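5-cytosine DNA methyltransferase (Entamoeba histolytica, PDB 3QV2) probably methylates carbon 5 of cytosine in tRNA and DNA as a Dnmt2-type enzyme, with S-adenosyl-L-methionine as the methyl donor. Local coordinates at residues F81-C86 / F127-P132; I166-T171 / K230-F235; F274-I279 / Q300-L305. All coordinates share one frame; numbering follows the deposited sequence.

In the fold
The three contacts follow one another along the chain, each closing before the next opens. Contact 1 joins the neighbouring parallel strands 79-82 and 125-130 in the middle of the six-stranded Rossmann-like sheet, beside the bound S-adenosyl-L-homocysteine. Contact 2, its centre about 19 Å from that of contact 1, ties the loop between strands 153-159 and 172-178 of that sheet to the later loop after strand 224-226. Contact 3 packs helix 276-282 on helix 298-306, about 14 Å between centres from contact 2. P132 touches T171, and F235 meets F274 and I279, so contact 2 packs against both others, while contact 3 comes back near the cofactor, the L305 side chain about 4 Å from that of I20.

Contact 1: F81-C86 / F127-P132; sequences FMSPPC and FIENVP. With SAH (S-adenosyl-L-homocysteine), chain B.
M82 and its partners F127 and E129 tie strands 79-82 and 125-130 together in parallel. M82 N donates to F127 O at 3.0 Å, and M82 O accepts from E129 N at 2.9 Å, so that one residue bonds on either side of I128. Of the motifs of cytosine-C5 methyltransferases, PPC (84-86) follows the first strand, while ENV (129-131) begins within the second and runs out of it. S83, just past its strand, still runs close to E129. Its CB is 3.2 Å from E129 OE1. At the tip, S83 OG, set between the backbone N and the carbonyl carbon (chi1 55°), accepts from the amino nitrogen N of S-adenosyl-L-homocysteine at 2.6 Å. A short hydroxyl side chain suits a place squeezed between glutamate and cofactor. P85 touches the C8 end of the adenine with CG, 3.5 Å away, an apolar contact from a stiff ring. N130 OD1 accepts from V131 N (2.9 Å), which comes in from the side of the carbonyl, and lies 3.5 Å from CB of C86, the predicted active-site cysteine; N130 ND2 lies 2.9 Å from P84 O. V131 brings CG1 to that same cysteine CB. M82 and I128 lie side by side on one face of the sheet and pack on Y112 of helix 106-115; F81 and F127 take the other face, against helix 311-321, while strand 172-178 runs antiparallel beyond strand 125-130.

Contact 2: I166-T171 / K230-F235; sequences IPNSRT and KRTCCF
P167 O receives two bonds from T232. The hydroxyl OG1 donates at 3.0 Å in the carbonyl plane, on a lone pair, while the backbone N comes from well above that plane at 3.1 Å. OG1 is itself an acceptor: N168 ND2 reaches it at 2.8 Å along an almost straight line (175°), with the oxygen lying in the amide plane. A threonine suits this position because its hydroxyl can pass the chain of bonds on, from amide to hydroxyl to carbonyl. S169 N then adds a backbone bond to T232 O. R170 closes the far end. Its chain is extended from CG to NE, with CG anti to the backbone N (chi1 -168°), and this reach brings NH1 to F235 O at 2.8 Å, with the oxygen at the guanidinium edge. A water joins NH1, N168 OD1 and F235 N, so both ends of the N168 amide are used, and G306 O takes a further bond from R170 NH2. Around these bonds carbon atoms rest on oxygens: C234 CB lies at S169 O (3.1 Å), and R231 CG against S169 OG at 3.5 Å. P167, the centre of an inverse gamma turn, sets CB against K230 O. C234 and F235 begin the CFT signature of Dnmt2 enzymes, here met by the loop leading into strand 172-178. N168 and F235 rest on I282 of helix 276-282, and R231 and T232 lean on V225 of strand 224-226.

Contact 3: F274-I279 / Q300-L305; sequences FTPNEI and QQYQCL
P276 and Y302 bring the two backbones together, their CA atoms 5.9 Å apart, where the start of helix 276-282 meets the middle of helix 298-306. The first helix opens with a capping box: T275, at the N-cap, gives its N-H to E278 OE1 (2.8 Å), and E278 N returns a bond to T275 OG1 (3.1 Å). Each of these side chains has a second partner, OG1 bonding D201 and OE1 making a salt bridge to R272. Proline suits the first turn that follows, since it has no N-H to leave without an acceptor, and its ring is left to pack. Y302 CG stands anti to the carbonyl carbon (chi1 -80°), which carries the phenol across to P276 and F274. P276 CG sits over one face of the Y302 ring, 4.2 Å from the centroid and 22° off the normal, a CH-pi contact displaced toward the rim. The same phenol meets other groups at its edge. I279 CD1 comes up in the ring plane to Y302 CD1 at 3.7 Å, the two side chains crossing at about a right angle, while Y302 OH donates to F274 O at 2.7 Å. Tyrosine fits here because its rim packs on aliphatic carbon and its hydroxyl satisfies a buried carbonyl just before the helix. Q301 bears on the proline: OE1 lies 3.4 Å from P276 CB and is itself bonded to T291. L305 packs beside I279 with CB against CG2, and its methyl CD1 reaches P276 O, 3.2 Å away.

Contact 1: F81-C86 / F127-P132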
loop_
_atom_site.group_PDB
_atom_site.type_symbol
_atom_site.label_atom_id
_atom_site.label_comp_id
_atom_site.label_asym_id
_atom_site.label_seq_id
_atom_site.Cartn_x
_atom_site.Cartn_y
_atom_site.Cartn_z
ATOM N N PHE A 81 2.393 -4.496 -12.111
ATOM C CA PHE A 81 2.169 -3.791 -10.853
ATOM C C PHE A 81 2.651 -4.678 -9.718
ATOM O O PHE A 81 2.385 -5.881 -9.709
ATOM C CB PHE A 81 0.688 -3.461 -10.658
ATOM C CG PHE A 81 0.191 -2.351 -11.537
ATOM C CD1 PHE A 81 1.061 -1.650 -12.351
ATOM C CD2 PHE A 81 -1.150 -2.001 -11.541
ATOM C CE1 PHE A 81 0.605 -0.627 -13.157
ATOM C CE2 PHE A 81 -1.612 -0.978 -12.345
ATOM C CZ PHE A 81 -0.732 -0.290 -13.153
ATOM N N MET A 82 3.359 -4.093 -8.757
ATOM C CA MET A 82 3.890 -4.883 -7.655
ATOM C C MET A 82 4.309 -4.061 -6.441
ATOM O O MET A 82 4.870 -2.972 -6.566
ATOM C CB MET A 82 5.080 -5.719 -8.127
ATOM C CG MET A 82 6.314 -4.898 -8.463
ATOM S SD MET A 82 7.744 -5.930 -8.835
ATOM C CE MET A 82 7.115 -6.900 -10.199
ATOM N N SER A 83 4.027 -4.606 -5.264
ATOM C CA SER A 83 4.569 -4.088 -4.018
ATOM C C SER A 83 5.136 -5.259 -3.227
ATOM O O SER A 83 4.447 -5.854 -2.396
ATOM C CB SER A 83 3.496 -3.352 -3.217
ATOM O OG SER A 83 2.366 -4.175 -3.005
ATOM N N PRO A 84 6.401 -5.607 -3.502
ATOM C CA PRO A 84 7.074 -6.775 -2.924
ATOM C C PRO A 84 7.112 -6.720 -1.403
ATOM O O PRO A 84 7.013 -5.633 -0.836
ATOM C CB PRO A 84 8.497 -6.668 -3.484
ATOM C CG PRO A 84 8.357 -5.852 -4.729
ATOM C CD PRO A 84 7.278 -4.863 -4.424
ATOM N N PRO A 85 7.252 -7.883 -0.748
ATOM C CA PRO A 85 7.396 -7.923 0.709
ATOM C C PRO A 85 8.444 -6.914 1.166
ATOM O O PRO A 85 9.509 -6.820 0.555
ATOM C CB PRO A 85 7.877 -9.351 0.965
ATOM C CG PRO A 85 7.285 -10.141 -0.152
ATOM C CD PRO A 85 7.302 -9.227 -1.348
ATOM N N CYS A 86 8.145 -6.169 2.224
ATOM C CA CYS A 86 9.002 -5.066 2.645
ATOM C C CYS A 86 9.870 -5.410 3.851
ATOM O O CYS A 86 10.734 -4.626 4.243
ATOM C CB CYS A 86 8.154 -3.833 2.959
ATOM S SG CYS A 86 6.973 -4.077 4.306
ATOM N N PHE A 127 5.291 -0.605 -12.280
ATOM C CA PHE A 127 5.116 0.215 -11.090
ATOM C C PHE A 127 5.456 -0.586 -9.839
ATOM O O PHE A 127 4.883 -1.647 -9.594
ATOM C CB PHE A 127 3.684 0.748 -11.005
ATOM C CG PHE A 127 3.479 1.764 -9.919
ATOM C CD1 PHE A 127 3.527 3.119 -10.201
ATOM C CD2 PHE A 127 3.244 1.365 -8.614
ATOM C CE1 PHE A 127 3.340 4.057 -9.204
ATOM C CE2 PHE A 127 3.058 2.297 -7.613
ATOM C CZ PHE A 127 3.106 3.646 -7.908
ATOM N N ILE A 128 6.398 -0.076 -9.054
ATOM C CA ILE A 128 6.807 -0.742 -7.826
ATOM C C ILE A 128 6.523 0.133 -6.614
ATOM O O ILE A 128 6.742 1.342 -6.645
ATOM C CB ILE A 128 8.305 -1.094 -7.845
ATOM C CG1 ILE A 128 8.686 -1.734 -9.179
ATOM C CG2 ILE A 128 8.650 -2.015 -6.683
ATOM C CD1 ILE A 128 10.160 -2.064 -9.301
ATOM N N GLU A 129 6.031 -0.486 -5.547
ATOM C CA GLU A 129 5.767 0.231 -4.307
ATOM C C GLU A 129 6.421 -0.501 -3.141
ATOM O O GLU A 129 6.354 -1.727 -3.052
ATOM C CB GLU A 129 4.260 0.379 -4.080
ATOM C CG GLU A 129 3.877 1.268 -2.902
ATOM C CD GLU A 129 3.942 0.546 -1.569
ATOM O OE1 GLU A 129 4.024 -0.700 -1.568
ATOM O OE2 GLU A 129 3.907 1.225 -0.522
ATOM N N ASN A 130 7.058 0.254 -2.253
ATOM C CA ASN A 130 7.735 -0.333 -1.103
ATOM C C ASN A 130 8.048 0.715 -0.042
ATOM O O ASN A 130 7.595 1.857 -0.135
ATOM C CB ASN A 130 9.022 -1.037 -1.542
ATOM C CG ASN A 130 9.285 -2.313 -0.764
ATOM O OD1 ASN A 130 9.892 -2.290 0.307
ATOM N ND2 ASN A 130 8.828 -3.436 -1.303
ATOM N N VAL A 131 8.818 0.322 0.967
ATOM C CA VAL A 131 9.243 1.245 2.012
ATOM C C VAL A 131 10.475 2.027 1.565
ATOM O O VAL A 131 11.232 1.559 0.713
ATOM C CB VAL A 131 9.542 0.504 3.332
ATOM C CG1 VAL A 131 8.264 -0.084 3.907
ATOM C CG2 VAL A 131 10.577 -0.584 3.107
ATOM N N PRO A 132 10.673 3.227 2.133
ATOM C CA PRO A 132 11.775 4.121 1.763
ATOM C C PRO A 132 13.130 3.419 1.662
ATOM O O PRO A 132 13.857 3.639 0.692
ATOM C CB PRO A 132 11.790 5.136 2.908
ATOM C CG PRO A 132 10.363 5.216 3.327
ATOM C CD PRO A 132 9.807 3.825 3.166
HETATM N N SAH B . -0.074 -4.035 -2.161
HETATM C CA SAH B . -0.964 -5.084 -1.702
HETATM C CB SAH B . -0.299 -5.931 -0.625
HETATM C CG SAH B . 1.204 -6.063 -0.627
HETATM S SD SAH B . 1.954 -7.001 0.719
HETATM C C SAH B . -2.246 -4.466 -1.202
HETATM O O SAH B . -2.926 -5.059 -0.318
HETATM O OXT SAH B . -2.643 -3.347 -1.677
HETATM C "C5'" SAH B . 2.966 -8.297 0.038
HETATM C "C4'" SAH B . 2.295 -9.528 -0.451
HETATM O "O4'" SAH B . 3.215 -10.276 -1.166
HETATM C "C3'" SAH B . 1.864 -10.340 0.688
HETATM O "O3'" SAH B . 0.478 -10.366 0.747
HETATM C "C2'" SAH B . 2.376 -11.670 0.482
HETATM O "O2'" SAH B . 1.359 -12.598 0.632
HETATM C "C1'" SAH B . 2.873 -11.671 -0.897
HETATM N N9 SAH B . 3.948 -12.605 -1.072
HETATM C C8 SAH B . 5.056 -12.800 -0.344
HETATM N N7 SAH B . 5.747 -13.793 -0.927
HETATM C C5 SAH B . 5.063 -14.216 -2.017
HETATM C C6 SAH B . 5.301 -15.201 -2.977
HETATM N N6 SAH B . 6.489 -16.017 -2.917
HETATM N N1 SAH B . 4.395 -15.369 -3.957
HETATM C C2 SAH B . 3.284 -14.623 -4.032
HETATM N N3 SAH B . 3.036 -13.674 -3.124
HETATM C C4 SAH B . 3.900 -13.453 -2.116
#

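Contact 2: I166-T171 / K230-F235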
loop_
_atom_site.group_PDB
_atom_site.type_symbol
_atom_site.label_atom_id
_atom_site.label_comp_id
_atom_site.label_asym_id
_atom_site.label_seq_id
_atom_site.Cartn_x
_atom_site.Cartn_y
_atom_site.Cartn_z
ATOM N N ILE A 166 -3.951 14.393 2.027
ATOM C CA ILE A 166 -4.617 13.296 2.719
ATOM C C ILE A 166 -4.104 13.196 4.152
ATOM O O ILE A 166 -2.904 13.045 4.375
ATOM C CB ILE A 166 -4.411 11.954 1.991
ATOM C CG1 ILE A 166 -4.936 12.041 0.556
ATOM C CG2 ILE A 166 -5.104 10.827 2.741
ATOM C CD1 ILE A 166 -6.412 12.362 0.465
ATOM N N PRO A 167 -5.019 13.286 5.129
ATOM C CA PRO A 167 -4.671 13.300 6.556
ATOM C C PRO A 167 -4.156 11.953 7.059
ATOM O O PRO A 167 -4.772 11.342 7.932
ATOM C CB PRO A 167 -6.002 13.647 7.231
ATOM C CG PRO A 167 -7.037 13.148 6.290
ATOM C CD PRO A 167 -6.473 13.375 4.915
ATOM N N ASN A 168 -3.033 11.502 6.511
ATOM C CA ASN A 168 -2.413 10.257 6.949
ATOM C C ASN A 168 -0.954 10.165 6.528
ATOM O O ASN A 168 -0.625 10.320 5.352
ATOM C CB ASN A 168 -3.188 9.048 6.419
ATOM C CG ASN A 168 -2.548 7.730 6.816
ATOM O OD1 ASN A 168 -1.865 7.091 6.016
ATOM N ND2 ASN A 168 -2.764 7.321 8.062
ATOM N N SER A 169 -0.081 9.914 7.495
ATOM C CA SER A 169 1.341 9.786 7.218
ATOM C C SER A 169 1.710 8.354 6.860
ATOM O O SER A 169 1.671 7.462 7.706
ATOM C CB SER A 169 2.165 10.256 8.415
ATOM O OG SER A 169 1.978 11.641 8.649
ATOM N N ARG A 170 2.062 8.139 5.597
ATOM C CA ARG A 170 2.517 6.831 5.146
ATOM C C ARG A 170 3.604 6.992 4.090
ATOM O O ARG A 170 3.391 6.705 2.913
ATOM C CB ARG A 170 1.350 6.008 4.592
ATOM C CG ARG A 170 1.686 4.540 4.366
ATOM C CD ARG A 170 0.485 3.763 3.851
ATOM N NE ARG A 170 0.775 2.338 3.725
ATOM C CZ ARG A 170 0.561 1.445 4.685
ATOM N NH1 ARG A 170 0.051 1.829 5.845
ATOM N NH2 ARG A 170 0.857 0.167 4.484
ATOM N N THR A 171 4.767 7.463 4.524
ATOM C CA THR A 171 5.892 7.682 3.626
ATOM C C THR A 171 6.323 6.383 2.954
ATOM O O THR A 171 6.731 5.432 3.621
ATOM C CB THR A 171 7.091 8.287 4.376
ATOM O OG1 THR A 171 6.685 9.493 5.036
ATOM C CG2 THR A 171 8.225 8.593 3.413
ATOM N N LYS A 230 -4.259 17.473 12.402
ATOM C CA LYS A 230 -3.571 17.487 11.111
ATOM C C LYS A 230 -3.641 16.166 10.348
ATOM O O LYS A 230 -4.021 16.139 9.177
ATOM C CB LYS A 230 -2.108 17.908 11.279
ATOM C CG LYS A 230 -1.914 19.392 11.535
ATOM C CD LYS A 230 -0.441 19.768 11.494
ATOM C CE LYS A 230 -0.239 21.262 11.704
ATOM N NZ LYS A 230 1.200 21.642 11.630
ATOM N N ARG A 231 -3.275 15.074 11.011
ATOM C CA ARG A 231 -3.174 13.789 10.332
ATOM C C ARG A 231 -3.213 12.603 11.293
ATOM O O ARG A 231 -3.122 12.765 12.510
ATOM C CB ARG A 231 -1.884 13.728 9.511
ATOM C CG ARG A 231 -0.674 13.239 10.297
ATOM C CD ARG A 231 -0.324 14.174 11.447
ATOM N NE ARG A 231 0.723 13.613 12.298
ATOM C CZ ARG A 231 0.500 12.986 13.450
ATOM N NH1 ARG A 231 -0.738 12.844 13.905
ATOM N NH2 ARG A 231 1.518 12.505 14.150
ATOM N N THR A 232 -3.352 11.411 10.722
ATOM C CA THR A 232 -3.247 10.167 11.470
ATOM C C THR A 232 -1.907 9.507 11.161
ATOM O O THR A 232 -1.346 9.702 10.082
ATOM C CB THR A 232 -4.373 9.195 11.093
ATOM O OG1 THR A 232 -4.368 8.986 9.675
ATOM C CG2 THR A 232 -5.724 9.756 11.511
ATOM N N CYS A 233 -1.393 8.724 12.105
ATOM C CA CYS A 233 -0.123 8.036 11.903
ATOM C C CYS A 233 -0.271 6.851 10.956
ATOM O O CYS A 233 -1.383 6.435 10.633
ATOM C CB CYS A 233 0.474 7.580 13.237
ATOM S SG CYS A 233 1.161 8.920 14.239
ATOM N N CYS A 234 0.860 6.314 10.510
ATOM C CA CYS A 234 0.859 5.173 9.606
ATOM C C CYS A 234 0.204 3.956 10.249
ATOM O O CYS A 234 0.610 3.516 11.324
ATOM C CB CYS A 234 2.287 4.832 9.180
ATOM S SG CYS A 234 2.426 3.402 8.085
ATOM N N PHE A 235 -0.819 3.419 9.591
ATOM C CA PHE A 235 -1.448 2.186 10.045
ATOM C C PHE A 235 -0.619 0.994 9.582
ATOM O O PHE A 235 -0.352 0.843 8.391
ATOM C CB PHE A 235 -2.873 2.069 9.496
ATOM C CG PHE A 235 -3.843 3.052 10.093
ATOM C CD1 PHE A 235 -4.370 2.846 11.357
ATOM C CD2 PHE A 235 -4.245 4.168 9.380
ATOM C CE1 PHE A 235 -5.268 3.742 11.906
ATOM C CE2 PHE A 235 -5.144 5.069 9.923
ATOM C CZ PHE A 235 -5.656 4.853 11.189
HETATM O O HOH W 1 -1.598 4.124 6.694
#

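Contact 3: F274-I279 / Q300-L305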
loop_
_atom_site.group_PDB
_atom_site.type_symbol
_atom_site.label_atom_id
_atom_site.label_comp_id
_atom_site.label_asym_id
_atom_site.label_seq_id
_atom_site.Cartn_x
_atom_site.Cartn_y
_atom_site.Cartn_z
ATOM N N PHE A 274 -9.417 3.184 15.278
ATOM C CA PHE A 274 -10.126 3.342 14.020
ATOM C C PHE A 274 -10.570 1.962 13.553
ATOM O O PHE A 274 -9.845 0.982 13.724
ATOM C CB PHE A 274 -9.229 3.993 12.967
ATOM C CG PHE A 274 -8.926 5.442 13.235
ATOM C CD1 PHE A 274 -9.837 6.428 12.891
ATOM C CD2 PHE A 274 -7.727 5.821 13.817
ATOM C CE1 PHE A 274 -9.564 7.762 13.128
ATOM C CE2 PHE A 274 -7.445 7.155 14.057
ATOM C CZ PHE A 274 -8.367 8.127 13.712
ATOM N N THR A 275 -11.762 1.880 12.974
ATOM C CA THR A 275 -12.278 0.607 12.483
ATOM C C THR A 275 -11.593 0.226 11.177
ATOM O O THR A 275 -11.012 1.080 10.508
ATOM C CB THR A 275 -13.795 0.671 12.244
ATOM O OG1 THR A 275 -14.063 1.464 11.081
ATOM C CG2 THR A 275 -14.501 1.272 13.448
ATOM N N PRO A 276 -11.654 -1.062 10.809
ATOM C CA PRO A 276 -11.084 -1.501 9.532
ATOM C C PRO A 276 -11.640 -0.682 8.370
ATOM O O PRO A 276 -10.899 -0.288 7.470
ATOM C CB PRO A 276 -11.556 -2.952 9.424
ATOM C CG PRO A 276 -11.741 -3.392 10.835
ATOM C CD PRO A 276 -12.220 -2.182 11.583
ATOM N N ASN A 277 -12.945 -0.428 8.407
ATOM C CA ASN A 277 -13.618 0.314 7.351
ATOM C C ASN A 277 -13.105 1.747 7.241
ATOM O O ASN A 277 -13.045 2.314 6.150
ATOM C CB ASN A 277 -15.132 0.302 7.579
ATOM C CG ASN A 277 -15.909 0.802 6.377
ATOM O OD1 ASN A 277 -16.448 1.909 6.387
ATOM N ND2 ASN A 277 -15.968 -0.015 5.331
ATOM N N GLU A 278 -12.730 2.325 8.378
ATOM C CA GLU A 278 -12.203 3.686 8.407
ATOM C C GLU A 278 -10.811 3.767 7.784
ATOM O O GLU A 278 -10.513 4.697 7.034
ATOM C CB GLU A 278 -12.190 4.228 9.839
ATOM C CG GLU A 278 -13.579 4.505 10.397
ATOM C CD GLU A 278 -13.551 4.968 11.842
ATOM O OE1 GLU A 278 -12.652 4.534 12.591
ATOM O OE2 GLU A 278 -14.429 5.767 12.226
ATOM N N ILE A 279 -9.964 2.793 8.097
ATOM C CA ILE A 279 -8.641 2.716 7.492
ATOM C C ILE A 279 -8.781 2.527 5.988
ATOM O O ILE A 279 -8.064 3.145 5.201
ATOM C CB ILE A 279 -7.825 1.546 8.064
ATOM C CG1 ILE A 279 -7.706 1.667 9.585
ATOM C CG2 ILE A 279 -6.451 1.484 7.411
ATOM C CD1 ILE A 279 -6.913 0.545 10.224
ATOM N N GLN A 300 -7.533 -9.816 11.352
ATOM C CA GLN A 300 -7.180 -10.246 10.002
ATOM C C GLN A 300 -7.314 -9.108 8.990
ATOM O O GLN A 300 -6.492 -8.973 8.084
ATOM C CB GLN A 300 -8.042 -11.440 9.583
ATOM C CG GLN A 300 -7.757 -12.715 10.366
ATOM C CD GLN A 300 -8.789 -13.799 10.116
ATOM O OE1 GLN A 300 -9.967 -13.513 9.910
ATOM N NE2 GLN A 300 -8.347 -15.053 10.132
ATOM N N GLN A 301 -8.347 -8.286 9.154
ATOM C CA GLN A 301 -8.568 -7.150 8.267
ATOM C C GLN A 301 -7.536 -6.055 8.517
ATOM O O GLN A 301 -7.001 -5.464 7.578
ATOM C CB GLN A 301 -9.982 -6.596 8.448
ATOM C CG GLN A 301 -11.079 -7.631 8.255
ATOM C CD GLN A 301 -12.461 -7.087 8.559
ATOM O OE1 GLN A 301 -12.767 -5.933 8.262
ATOM N NE2 GLN A 301 -13.303 -7.919 9.162
ATOM N N TYR A 302 -7.263 -5.789 9.790
ATOM C CA TYR A 302 -6.244 -4.821 10.180
ATOM C C TYR A 302 -4.894 -5.178 9.570
ATOM O O TYR A 302 -4.189 -4.315 9.050
ATOM C CB TYR A 302 -6.121 -4.765 11.705
ATOM C CG TYR A 302 -7.188 -3.940 12.390
ATOM C CD1 TYR A 302 -7.510 -2.668 11.934
ATOM C CD2 TYR A 302 -7.873 -4.433 13.492
ATOM C CE1 TYR A 302 -8.483 -1.909 12.559
ATOM C CE2 TYR A 302 -8.848 -3.682 14.123
ATOM C CZ TYR A 302 -9.147 -2.422 13.655
ATOM O OH TYR A 302 -10.117 -1.674 14.282
ATOM N N GLN A 303 -4.545 -6.458 9.636
ATOM C CA GLN A 303 -3.267 -6.938 9.121
ATOM C C GLN A 303 -3.128 -6.680 7.623
ATOM O O GLN A 303 -2.100 -6.181 7.163
ATOM C CB GLN A 303 -3.098 -8.428 9.422
ATOM C CG GLN A 303 -3.049 -8.748 10.908
ATOM C CD GLN A 303 -3.133 -10.235 11.189
ATOM O OE1 GLN A 303 -3.079 -11.056 10.274
ATOM N NE2 GLN A 303 -3.267 -10.589 12.463
ATOM N N CYS A 304 -4.170 -7.020 6.869
ATOM C CA CYS A 304 -4.173 -6.800 5.428
ATOM C C CYS A 304 -4.100 -5.311 5.105
ATOM O O CYS A 304 -3.297 -4.887 4.275
ATOM C CB CYS A 304 -5.422 -7.416 4.792
ATOM S SG CYS A 304 -5.484 -9.221 4.865
ATOM N N LEU A 305 -4.938 -4.524 5.769
ATOM C CA LEU A 305 -4.963 -3.080 5.559
ATOM C C LEU A 305 -3.624 -2.438 5.908
ATOM O O LEU A 305 -3.139 -1.565 5.190
ATOM C CB LEU A 305 -6.090 -2.440 6.371
ATOM C CG LEU A 305 -7.507 -2.738 5.878
ATOM C CD1 LEU A 305 -8.540 -2.441 6.957
ATOM C CD2 LEU A 305 -7.803 -1.954 4.607
#